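Local atomic coordinates of gene 12 protein (Mycobacterium phage D29, PDB entry 3HC7), a protein that cleaves the ester junction between mycolic acids and the arabinogalactan-peptidoglycan of the mycobacterial cell wall, helping to release phage progeny at host lysis. Residues E59-I64 against T100-R105; P43-A46 against P51-E54; T26-D29 against R35-P38; E145-N150 against D174-Y179. All blocks are in the same frame, centred on the assembly; numbering follows the deposited sequence.

Interaction 1. Residues E59-I64 against T100-R105; sequences ELILQI and TGRLHR
Leu103 packs against two isoleucines of helix 50-70, Ile61 and Ile64, which lie one turn apart. CD1 of Leu103 touches both isoleucines. Leu103 CD1 lies 4.0 Å from Ile61 CG1 and also 4.0 Å from Ile64 CD1. The Leu103 side chain runs nearly at a right angle to Ile64 and at a slant to Ile61. Its other methyl, Leu103 CD2, lies 4.1 Å from Ile61 CG2, so both branches of the leucine are used. In both isoleucines CG2 is anti to the backbone N and CG1 is anti to the carbonyl carbon. This turns both branches of Ile61 toward the loop. All three residues are buried. Val91 and His95 of helix 83-96 also touch Ile61, and Phe76 and Met78 of strand 76-81 lie against Ile64.

The outer side is open to solvent and polar. Arg102 is exposed, and its extended chain lays the guanidinium over Ile61. Ile61 CG2 sits 3.6 Å above one face of the Arg102 guanidinium, toward its rim, and 3.7 Å from Arg102 CZ. The charge is met elsewhere: NE of Arg102 forms a salt bridge with Glu65, one turn beyond Ile61 on the same helix. The arginine thus covers the edge of the apolar cluster while its charge is paired.

A type I turn from Gly101 to His104 places Arg102 and Leu103 at its two central positions. The arrangement joins a helix flanking the parallel sheet to the loop between helix 83-96 and strand 110-116, within the alpha/beta-hydrolase fold of the cutinase family.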
loop_
_atom_site.group_PDB
_atom_site.type_symbol
_atom_site.label_atom_id
_atom_site.label_comp_id
_atom_site.label_asym_id
_atom_site.label_seq_id
_atom_site.Cartn_x
_atom_site.Cartn_y
_atom_site.Cartn_z
ATOM N N GLU A 59 11.032 8.665 0.747
ATOM C CA GLU A 59 12.117 7.953 0.079
ATOM C C GLU A 59 11.767 7.559 -1.356
ATOM O O GLU A 59 12.622 7.596 -2.241
ATOM C CB GLU A 59 12.547 6.723 0.870
ATOM C CG GLU A 59 13.696 5.957 0.208
ATOM C CD GLU A 59 15.029 6.691 0.282
ATOM O OE1 GLU A 59 15.157 7.634 1.093
ATOM O OE2 GLU A 59 15.957 6.319 -0.466
ATOM N N LEU A 60 10.515 7.183 -1.591
ATOM C CA LEU A 60 10.105 6.786 -2.932
ATOM C C LEU A 60 10.140 7.979 -3.892
ATOM O O LEU A 60 10.524 7.851 -5.057
ATOM C CB LEU A 60 8.712 6.151 -2.913
ATOM C CG LEU A 60 8.196 5.804 -4.312
ATOM C CD1 LEU A 60 9.197 4.919 -5.040
ATOM C CD2 LEU A 60 6.829 5.152 -4.251
ATOM N N ILE A 61 9.747 9.144 -3.395
ATOM C CA ILE A 61 9.761 10.349 -4.211
ATOM C C ILE A 61 11.205 10.704 -4.559
ATOM O O ILE A 61 11.536 10.945 -5.722
ATOM C CB ILE A 61 9.106 11.524 -3.474
ATOM C CG1 ILE A 61 7.591 11.320 -3.387
ATOM C CG2 ILE A 61 9.423 12.838 -4.183
ATOM C CD1 ILE A 61 6.916 12.225 -2.364
ATOM N N LEU A 62 12.055 10.721 -3.536
ATOM C CA LEU A 62 13.476 11.018 -3.687
ATOM C C LEU A 62 14.120 10.133 -4.756
ATOM O O LEU A 62 14.757 10.630 -5.682
ATOM C CB LEU A 62 14.189 10.834 -2.340
ATOM C CG LEU A 62 15.606 11.386 -2.135
ATOM C CD1 LEU A 62 16.142 11.031 -0.757
ATOM C CD2 LEU A 62 16.558 10.881 -3.195
ATOM N N GLN A 63 13.947 8.824 -4.617
ATOM C CA GLN A 63 14.568 7.859 -5.510
ATOM C C GLN A 63 14.078 7.994 -6.946
ATOM O O GLN A 63 14.864 7.896 -7.885
ATOM C CB GLN A 63 14.323 6.435 -5.005
ATOM C CG GLN A 63 15.125 6.078 -3.767
ATOM C CD GLN A 63 16.616 6.003 -4.060
ATOM O OE1 GLN A 63 17.449 6.125 -3.159
ATOM N NE2 GLN A 63 16.956 5.802 -5.329
ATOM N N ILE A 64 12.778 8.212 -7.114
ATOM C CA ILE A 64 12.203 8.374 -8.442
ATOM C C ILE A 64 12.858 9.539 -9.181
ATOM O O ILE A 64 13.251 9.410 -10.339
ATOM C CB ILE A 64 10.683 8.596 -8.381
ATOM C CG1 ILE A 64 9.974 7.268 -8.098
ATOM C CG2 ILE A 64 10.191 9.191 -9.692
ATOM C CD1 ILE A 64 8.477 7.402 -7.816
ATOM N N THR A 100 0.357 19.963 -10.487
ATOM C CA THR A 100 1.537 20.600 -9.902
ATOM C C THR A 100 2.243 19.673 -8.909
ATOM O O THR A 100 2.988 20.127 -8.037
ATOM C CB THR A 100 1.202 21.944 -9.208
ATOM O OG1 THR A 100 0.198 21.727 -8.215
ATOM C CG2 THR A 100 0.703 22.989 -10.230
ATOM N N GLY A 101 2.011 18.372 -9.045
ATOM C CA GLY A 101 2.699 17.404 -8.207
ATOM C C GLY A 101 4.184 17.402 -8.507
ATOM O O GLY A 101 4.590 17.594 -9.649
ATOM N N ARG A 102 4.990 17.180 -7.475
ATOM C CA ARG A 102 6.446 17.138 -7.598
ATOM C C ARG A 102 6.940 16.181 -8.680
ATOM O O ARG A 102 7.985 16.409 -9.284
ATOM C CB ARG A 102 7.063 16.764 -6.249
ATOM C CG ARG A 102 8.583 16.831 -6.189
ATOM C CD ARG A 102 9.054 16.753 -4.742
ATOM N NE ARG A 102 10.479 16.447 -4.623
ATOM C CZ ARG A 102 11.073 16.064 -3.492
ATOM N NH1 ARG A 102 10.366 15.940 -2.375
ATOM N NH2 ARG A 102 12.374 15.799 -3.476
ATOM N N LEU A 103 6.192 15.109 -8.933
ATOM C CA LEU A 103 6.643 14.100 -9.888
ATOM C C LEU A 103 5.797 14.077 -11.158
ATOM O O LEU A 103 5.865 13.129 -11.937
ATOM C CB LEU A 103 6.648 12.714 -9.239
ATOM C CG LEU A 103 7.486 12.581 -7.967
ATOM C CD1 LEU A 103 7.324 11.200 -7.361
ATOM C CD2 LEU A 103 8.946 12.858 -8.270
ATOM N N HIS A 104 5.001 15.122 -11.354
ATOM C CA HIS A 104 4.043 15.140 -12.439
ATOM C C HIS A 104 4.733 15.073 -13.789
ATOM O O HIS A 104 4.195 14.495 -14.726
ATOM C CB HIS A 104 3.143 16.380 -12.364
ATOM C CG HIS A 104 2.073 16.404 -13.408
ATOM N ND1 HIS A 104 1.035 15.497 -13.428
ATOM C CD2 HIS A 104 1.883 17.220 -14.475
ATOM C CE1 HIS A 104 0.247 15.756 -14.456
ATOM N NE2 HIS A 104 0.740 16.797 -15.106
ATOM N N ARG A 105 5.925 15.654 -13.880
ATOM C CA ARG A 105 6.682 15.649 -15.132
ATOM C C ARG A 105 7.132 14.246 -15.517
ATOM O O ARG A 105 7.557 14.018 -16.646
ATOM C CB ARG A 105 7.893 16.579 -15.040
ATOM C CG ARG A 105 8.933 16.159 -14.013
ATOM C CD ARG A 105 9.883 17.307 -13.695
ATOM N NE ARG A 105 10.743 17.001 -12.557
ATOM C CZ ARG A 105 11.948 16.452 -12.661
ATOM N NH1 ARG A 105 12.437 16.153 -13.859
ATOM N NH2 ARG A 105 12.665 16.198 -11.573
#

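Interaction 2. Residues P43-A46 against P51-E54; sequences PAAA and PSVE
The chi1 of Ser52, -178°, sets OG anti to the backbone N and directs the hydroxyl from helix 50-70 at the backbone of Ala44 and Ala45. Ala44 has positive phi and psi, and the chain bends there. The bend brings two successive backbone nitrogens close to the same oxygen.

Only one of these nitrogens bonds to it across the contact. Ala45 N donates to Ser52 OG over 3.1 Å, with an N-H...O angle of 159°. Ala44 N is just as near, 3.0 Å from Ser52 OG, but its angle is poor and it is not hydrogen-bonded there.

Apolar atoms flank the hydroxyl. The Pro43 ring lies beside it, with Pro43 CD 3.5 Å from Ser52 OG. Ala45 CB meets Ser52 CB at 4.1 Å. Ser52 is buried, while Pro43 is exposed at the margin. Ala44 also has a backbone hydrogen bond with Gly13.

Gln83 ties this site to the next helix. Its OE1 is hydrogen-bonded to Ser52 OG, and its NE2 to Ala45 O. Gln83 directly follows the catalytic Ser82, and the side chain of Ala44 is about 8 Å from that of Ser82. The buried hydroxyl is engaged twice, as acceptor from Ala45 N and in a bond with Gln83 OE1. With Gln83 NE2 on Ala45 O, this probably steadies the Ala44-Ala45 bend close to the nucleophile.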
loop_
_atom_site.group_PDB
_atom_site.type_symbol
_atom_site.label_atom_id
_atom_site.label_comp_id
_atom_site.label_asym_id
_atom_site.label_seq_id
_atom_site.Cartn_x
_atom_site.Cartn_y
_atom_site.Cartn_z
ATOM N N PRO A 43 10.553 2.193 7.908
ATOM C CA PRO A 43 10.513 1.229 9.012
ATOM C C PRO A 43 9.568 0.062 8.751
ATOM O O PRO A 43 9.694 -0.966 9.409
ATOM C CB PRO A 43 9.992 2.061 10.195
ATOM C CG PRO A 43 10.158 3.483 9.805
ATOM C CD PRO A 43 10.037 3.515 8.303
ATOM N N ALA A 44 8.636 0.223 7.817
ATOM C CA ALA A 44 7.569 -0.763 7.603
ATOM C C ALA A 44 6.897 -1.197 8.914
ATOM O O ALA A 44 6.602 -2.378 9.112
ATOM C CB ALA A 44 8.096 -1.975 6.842
ATOM N N ALA A 45 6.634 -0.234 9.796
ATOM C CA ALA A 45 6.161 -0.546 11.147
ATOM C C ALA A 45 4.665 -0.832 11.185
ATOM O O ALA A 45 3.891 -0.200 10.478
ATOM C CB ALA A 45 6.505 0.592 12.106
ATOM N N ALA A 46 4.266 -1.784 12.017
ATOM C CA ALA A 46 2.842 -2.073 12.222
ATOM C C ALA A 46 2.127 -0.960 12.997
ATOM O O ALA A 46 0.948 -0.676 12.755
ATOM C CB ALA A 46 2.671 -3.411 12.928
ATOM N N PRO A 51 3.331 7.315 10.424
ATOM C CA PRO A 51 4.685 7.892 10.330
ATOM C C PRO A 51 5.598 7.006 9.508
ATOM O O PRO A 51 6.516 7.507 8.859
ATOM C CB PRO A 51 5.167 7.919 11.785
ATOM C CG PRO A 51 3.883 7.962 12.600
ATOM C CD PRO A 51 2.907 7.114 11.822
ATOM N N SER A 52 5.364 5.699 9.542
ATOM C CA SER A 52 6.159 4.788 8.731
ATOM C C SER A 52 5.875 5.059 7.251
ATOM O O SER A 52 6.794 5.183 6.447
ATOM C CB SER A 52 5.870 3.334 9.095
ATOM O OG SER A 52 6.684 2.453 8.337
ATOM N N VAL A 53 4.595 5.161 6.910
ATOM C CA VAL A 53 4.169 5.503 5.555
ATOM C C VAL A 53 4.814 6.794 5.033
ATOM O O VAL A 53 5.252 6.850 3.887
ATOM C CB VAL A 53 2.626 5.619 5.466
ATOM C CG1 VAL A 53 2.196 6.163 4.100
ATOM C CG2 VAL A 53 1.979 4.268 5.728
ATOM N N GLU A 54 4.854 7.829 5.868
ATOM C CA GLU A 54 5.422 9.113 5.476
ATOM C C GLU A 54 6.899 8.983 5.100
ATOM O O GLU A 54 7.356 9.616 4.158
ATOM C CB GLU A 54 5.289 10.143 6.599
ATOM C CG GLU A 54 3.876 10.481 7.039
ATOM C CD GLU A 54 3.869 11.333 8.307
ATOM O OE1 GLU A 54 4.945 11.517 8.922
ATOM O OE2 GLU A 54 2.793 11.821 8.692
#

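Interaction 3. Residues T26-D29 against R35-P38; sequences TARD and RWQP
This is a CH-pi contact between a helix and a strand of one beta-alpha-beta unit, made of strand 5-9, helix 22-27 and strand 35-38. Ala27 of helix 22-27 sets its methyl on the indole of Trp36. Strand 35-38 is an outermost strand of the parallel sheet, so the contact packs the crossover helix against the sheet margin.

The methyl stands almost directly over the five-membered ring. Ala27 CB is 3.3 Å from the centroid of that Trp36 ring and only 6° off the ring normal. This is a close approach, and Ala27 CB is 3.4 Å from both NE1 and CE2 of Trp36. Pro38 CG covers the opposite face of the indole, toward the rim, so the ring is held between a methyl and a proline. The chi1 of Trp36, 179°, carries CG anti to the backbone N and turns the indole toward the helix. NE1 bonds to the hydroxyl of Thr8 on strand 5-9, which helps fix the ring's rotation.

Arg28 meets the six-membered end of the same indole. Arg28 CG lies 3.8 Å from Trp36 CZ3. The guanidinium and indole planes are 76° apart, so the two groups do not stack. The charged end is held by Leu18, whose O bonds to NH1. In this pose Trp36 CH2 lies over one face of the guanidinium, 3.7 Å from Arg28 NH1, and that nitrogen sits at the indole edge, near its plane.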
loop_
_atom_site.group_PDB
_atom_site.type_symbol
_atom_site.label_atom_id
_atom_site.label_comp_id
_atom_site.label_asym_id
_atom_site.label_seq_id
_atom_site.Cartn_x
_atom_site.Cartn_y
_atom_site.Cartn_z
ATOM N N THR A 26 9.299 -10.072 -6.438
ATOM C CA THR A 26 8.852 -9.795 -7.791
ATOM C C THR A 26 9.978 -9.158 -8.596
ATOM O O THR A 26 10.351 -9.672 -9.644
ATOM C CB THR A 26 7.594 -8.898 -7.797
ATOM O OG1 THR A 26 6.532 -9.562 -7.098
ATOM C CG2 THR A 26 7.151 -8.607 -9.216
ATOM N N ALA A 27 10.521 -8.046 -8.100
ATOM C CA ALA A 27 11.649 -7.380 -8.755
ATOM C C ALA A 27 12.756 -8.366 -9.147
ATOM O O ALA A 27 13.362 -8.250 -10.216
ATOM C CB ALA A 27 12.207 -6.281 -7.864
ATOM N N ARG A 28 13.013 -9.336 -8.276
ATOM C CA ARG A 28 14.060 -10.325 -8.516
ATOM C C ARG A 28 13.732 -11.263 -9.677
ATOM O O ARG A 28 14.609 -11.972 -10.172
ATOM C CB ARG A 28 14.342 -11.129 -7.243
ATOM C CG ARG A 28 15.107 -10.353 -6.184
ATOM C CD ARG A 28 15.563 -11.255 -5.051
ATOM N NE ARG A 28 16.692 -10.681 -4.326
ATOM C CZ ARG A 28 16.586 -10.029 -3.173
ATOM N NH1 ARG A 28 15.398 -9.876 -2.602
ATOM N NH2 ARG A 28 17.670 -9.538 -2.586
ATOM N N ASP A 29 12.475 -11.267 -10.108
ATOM C CA ASP A 29 12.048 -12.122 -11.214
ATOM C C ASP A 29 12.037 -11.392 -12.560
ATOM O O ASP A 29 11.685 -11.974 -13.583
ATOM C CB ASP A 29 10.668 -12.720 -10.933
ATOM C CG ASP A 29 10.722 -13.879 -9.957
ATOM O OD1 ASP A 29 11.833 -14.235 -9.508
ATOM O OD2 ASP A 29 9.649 -14.435 -9.639
ATOM N N ARG A 35 15.714 -2.318 -14.174
ATOM C CA ARG A 35 16.664 -1.983 -13.117
ATOM C C ARG A 35 15.877 -1.822 -11.816
ATOM O O ARG A 35 14.759 -1.306 -11.828
ATOM C CB ARG A 35 17.394 -0.685 -13.449
ATOM C CG ARG A 35 18.296 -0.792 -14.662
ATOM C CD ARG A 35 18.190 0.445 -15.526
ATOM N NE ARG A 35 19.132 1.487 -15.140
ATOM C CZ ARG A 35 19.214 2.669 -15.744
ATOM N NH1 ARG A 35 18.401 2.959 -16.751
ATOM N NH2 ARG A 35 20.103 3.562 -15.338
ATOM N N TRP A 36 16.461 -2.245 -10.699
ATOM C CA TRP A 36 15.719 -2.338 -9.447
ATOM C C TRP A 36 16.228 -1.418 -8.338
ATOM O O TRP A 36 17.400 -1.473 -7.961
ATOM C CB TRP A 36 15.707 -3.789 -8.965
ATOM C CG TRP A 36 14.988 -3.999 -7.672
ATOM C CD1 TRP A 36 13.915 -3.301 -7.202
ATOM C CD2 TRP A 36 15.274 -5.003 -6.695
ATOM N NE1 TRP A 36 13.526 -3.796 -5.981
ATOM C CE2 TRP A 36 14.344 -4.845 -5.650
ATOM C CE3 TRP A 36 16.234 -6.016 -6.599
ATOM C CZ2 TRP A 36 14.345 -5.665 -4.520
ATOM C CZ3 TRP A 36 16.234 -6.827 -5.480
ATOM C CH2 TRP A 36 15.296 -6.647 -4.456
ATOM N N GLN A 37 15.326 -0.585 -7.817
ATOM C CA GLN A 37 15.622 0.287 -6.686
ATOM C C GLN A 37 14.661 0.054 -5.522
ATOM O O GLN A 37 13.601 0.676 -5.450
ATOM C CB GLN A 37 15.553 1.755 -7.101
ATOM C CG GLN A 37 15.849 2.714 -5.960
ATOM C CD GLN A 37 17.213 2.453 -5.351
ATOM O OE1 GLN A 37 18.237 2.604 -6.017
ATOM N NE2 GLN A 37 17.233 2.051 -4.084
ATOM N N PRO A 38 15.032 -0.843 -4.601
ATOM C CA PRO A 38 14.220 -1.091 -3.408
ATOM C C PRO A 38 14.173 0.165 -2.554
ATOM O O PRO A 38 15.179 0.869 -2.464
ATOM C CB PRO A 38 14.999 -2.187 -2.671
ATOM C CG PRO A 38 15.907 -2.770 -3.673
ATOM C CD PRO A 38 16.244 -1.673 -4.626
#

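Interaction 4. Residues E145-N150 against D174-Y179; sequences EDRLEN and DDLHEY
NH2 of Arg147 is hydrogen-bonded to the backbone O of Gly142 and also rests against the methyls of Leu176, in the segment 174-179. The nearest leucine methyl is Leu176 CD2, 3.7 Å from Arg147 NH2, with CD1 of Leu176 at 3.9 Å from the same nitrogen. The two side chains come from opposite directions, and CD2 approaches the guanidinium plane obliquely. Arg147 reaches this place by a bent path. Its CG lies between the backbone N and the carbonyl carbon (chi1 65°), and the chain bends again at chi3, 63°. Leu141 of strand 140-141 touches both Arg147 and Leu176.

A second, looser approach lies alongside. Glu145 OE2 comes to 4.0 Å from CE1 of His177, at the imidazole edge and near its plane. The carboxylate and ring planes are 63° apart. The nearest ring nitrogen, ND1 of His177, is 4.7 Å from Glu145 OE2, too far for direct contact. OE1 of Glu145 is turned to Lys189 and Arg185, with which it forms long, weak ion pairs.

This is a surface contact, away from the active site. It brings the loop after strand 140-141 against the loop before helix 179-189, where the type I turn from Asp175 to Glu178 presents Leu176 and His177. The chemistry implies a light association: van der Waals contact between leucine methyls and the NH2 of an arginine whose hydrogen bond goes to Gly142, plus a carboxylate near a histidine that, if protonated, would probably be weakly attracted to it.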
loop_
_atom_site.group_PDB
_atom_site.type_symbol
_atom_site.label_atom_id
_atom_site.label_comp_id
_atom_site.label_asym_id
_atom_site.label_seq_id
_atom_site.Cartn_x
_atom_site.Cartn_y
_atom_site.Cartn_z
ATOM N N GLU A 145 -9.990 6.553 3.466
ATOM C CA GLU A 145 -10.856 7.546 2.816
ATOM C C GLU A 145 -10.143 8.282 1.678
ATOM O O GLU A 145 -10.771 8.747 0.735
ATOM C CB GLU A 145 -11.376 8.560 3.840
ATOM C CG GLU A 145 -12.237 7.970 4.948
ATOM C CD GLU A 145 -12.203 8.805 6.224
ATOM O OE1 GLU A 145 -11.091 9.068 6.736
ATOM O OE2 GLU A 145 -13.286 9.194 6.722
ATOM N N ASP A 146 -8.827 8.405 1.796
ATOM C CA ASP A 146 -7.987 8.951 0.739
ATOM C C ASP A 146 -7.533 7.788 -0.144
ATOM O O ASP A 146 -6.449 7.245 0.041
ATOM C CB ASP A 146 -6.774 9.644 1.366
ATOM C CG ASP A 146 -5.896 10.342 0.345
ATOM O OD1 ASP A 146 -6.430 10.880 -0.647
ATOM O OD2 ASP A 146 -4.666 10.380 0.557
ATOM N N ARG A 147 -8.376 7.389 -1.081
ATOM C CA ARG A 147 -8.091 6.214 -1.896
ATOM C C ARG A 147 -7.967 6.594 -3.368
ATOM O O ARG A 147 -8.300 7.717 -3.773
ATOM C CB ARG A 147 -9.173 5.142 -1.705
ATOM C CG ARG A 147 -10.557 5.559 -2.191
ATOM C CD ARG A 147 -11.569 4.416 -2.094
ATOM N NE ARG A 147 -11.782 3.978 -0.713
ATOM C CZ ARG A 147 -12.636 4.554 0.130
ATOM N NH1 ARG A 147 -13.362 5.588 -0.276
ATOM N NH2 ARG A 147 -12.768 4.100 1.378
ATOM N N LEU A 148 -7.479 5.653 -4.168
ATOM C CA LEU A 148 -7.257 5.918 -5.581
ATOM C C LEU A 148 -8.587 6.049 -6.312
ATOM O O LEU A 148 -9.587 5.452 -5.910
ATOM C CB LEU A 148 -6.388 4.817 -6.193
ATOM C CG LEU A 148 -4.991 4.747 -5.568
ATOM C CD1 LEU A 148 -4.310 3.432 -5.864
ATOM C CD2 LEU A 148 -4.132 5.921 -6.026
ATOM N N GLU A 149 -8.602 6.852 -7.369
ATOM C CA GLU A 149 -9.807 7.035 -8.165
ATOM C C GLU A 149 -9.480 7.212 -9.650
ATOM O O GLU A 149 -8.399 7.678 -10.001
ATOM C CB GLU A 149 -10.625 8.218 -7.640
ATOM C CG GLU A 149 -9.797 9.419 -7.221
ATOM C CD GLU A 149 -10.652 10.592 -6.765
ATOM O OE1 GLU A 149 -10.079 11.631 -6.357
ATOM O OE2 GLU A 149 -11.894 10.475 -6.811
ATOM N N ASN A 150 -10.413 6.812 -10.509
ATOM C CA ASN A 150 -10.311 7.075 -11.944
ATOM C C ASN A 150 -9.015 6.586 -12.565
ATOM O O ASN A 150 -8.492 7.212 -13.479
ATOM C CB ASN A 150 -10.449 8.572 -12.206
ATOM C CG ASN A 150 -11.699 9.150 -11.595
ATOM O OD1 ASN A 150 -11.721 10.307 -11.161
ATOM N ND2 ASN A 150 -12.755 8.347 -11.551
ATOM N N ASP A 174 -20.891 -0.162 1.935
ATOM C CA ASP A 174 -21.903 0.111 2.955
ATOM C C ASP A 174 -21.371 0.054 4.392
ATOM O O ASP A 174 -22.002 0.579 5.308
ATOM C CB ASP A 174 -23.084 -0.854 2.809
ATOM C CG ASP A 174 -23.937 -0.559 1.590
ATOM O OD1 ASP A 174 -23.767 0.525 0.991
ATOM O OD2 ASP A 174 -24.780 -1.412 1.236
ATOM N N ASP A 175 -20.221 -0.586 4.591
ATOM C CA ASP A 175 -19.683 -0.801 5.934
ATOM C C ASP A 175 -18.631 0.236 6.311
ATOM O O ASP A 175 -18.024 0.162 7.377
ATOM C CB ASP A 175 -19.066 -2.193 6.037
ATOM C CG ASP A 175 -20.091 -3.294 5.923
ATOM O OD1 ASP A 175 -21.297 -2.982 5.904
ATOM O OD2 ASP A 175 -19.687 -4.471 5.852
ATOM N N LEU A 176 -18.433 1.204 5.429
ATOM C CA LEU A 176 -17.284 2.099 5.492
ATOM C C LEU A 176 -17.191 2.903 6.790
ATOM O O LEU A 176 -16.101 3.314 7.203
ATOM C CB LEU A 176 -17.320 3.038 4.292
ATOM C CG LEU A 176 -16.022 3.238 3.517
ATOM C CD1 LEU A 176 -15.128 2.010 3.602
ATOM C CD2 LEU A 176 -16.360 3.559 2.075
ATOM N N HIS A 177 -18.328 3.135 7.430
ATOM C CA HIS A 177 -18.331 3.946 8.642
ATOM C C HIS A 177 -18.871 3.187 9.833
ATOM O O HIS A 177 -19.266 3.771 10.837
ATOM C CB HIS A 177 -19.076 5.256 8.417
ATOM C CG HIS A 177 -18.438 6.122 7.378
ATOM N ND1 HIS A 177 -17.234 6.761 7.582
ATOM C CD2 HIS A 177 -18.820 6.429 6.116
ATOM C CE1 HIS A 177 -16.908 7.438 6.496
ATOM N NE2 HIS A 177 -17.854 7.254 5.591
ATOM N N GLU A 178 -18.879 1.869 9.710
ATOM C CA GLU A 178 -19.111 1.005 10.856
ATOM C C GLU A 178 -17.990 1.237 11.878
ATOM O O GLU A 178 -16.839 1.493 11.514
ATOM C CB GLU A 178 -19.169 -0.449 10.380
ATOM C CG GLU A 178 -18.887 -1.510 11.426
ATOM C CD GLU A 178 -18.863 -2.907 10.820
ATOM O OE1 GLU A 178 -19.322 -3.064 9.667
ATOM O OE2 GLU A 178 -18.387 -3.845 11.485
ATOM N N TYR A 179 -18.341 1.139 13.154
ATOM C CA TYR A 179 -17.440 1.415 14.269
ATOM C C TYR A 179 -16.079 0.707 14.184
ATOM O O TYR A 179 -15.030 1.350 14.268
ATOM C CB TYR A 179 -18.140 1.015 15.570
ATOM C CG TYR A 179 -17.339 1.269 16.826
ATOM C CD1 TYR A 179 -17.139 2.560 17.300
ATOM C CD2 TYR A 179 -16.803 0.214 17.551
ATOM C CE1 TYR A 179 -16.414 2.790 18.455
ATOM C CE2 TYR A 179 -16.084 0.430 18.699
ATOM C CZ TYR A 179 -15.897 1.712 19.153
ATOM O OH TYR A 179 -15.195 1.902 20.310
#

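Overall arrangement
Interactions 1 and 2 share helix 50-70, with centres 19 Å apart. Ser52 serves one near the start of the helix, and Ile61 and Ile64 serve the other further along. Interaction 3 precedes both in the chain. It touches interaction 1 where Gln37 of strand 35-38 packs on Gln63 of the helix; their centres are also 19 Å apart. Interaction 4 lies on the opposite side of the chain's centre from interaction 3, with centres about 31 Å apart. Of the four, interaction 2 comes near the catalytic serine: its Ala44 side chain is about 8 Å from that of Ser82. The other three lie away from the active site.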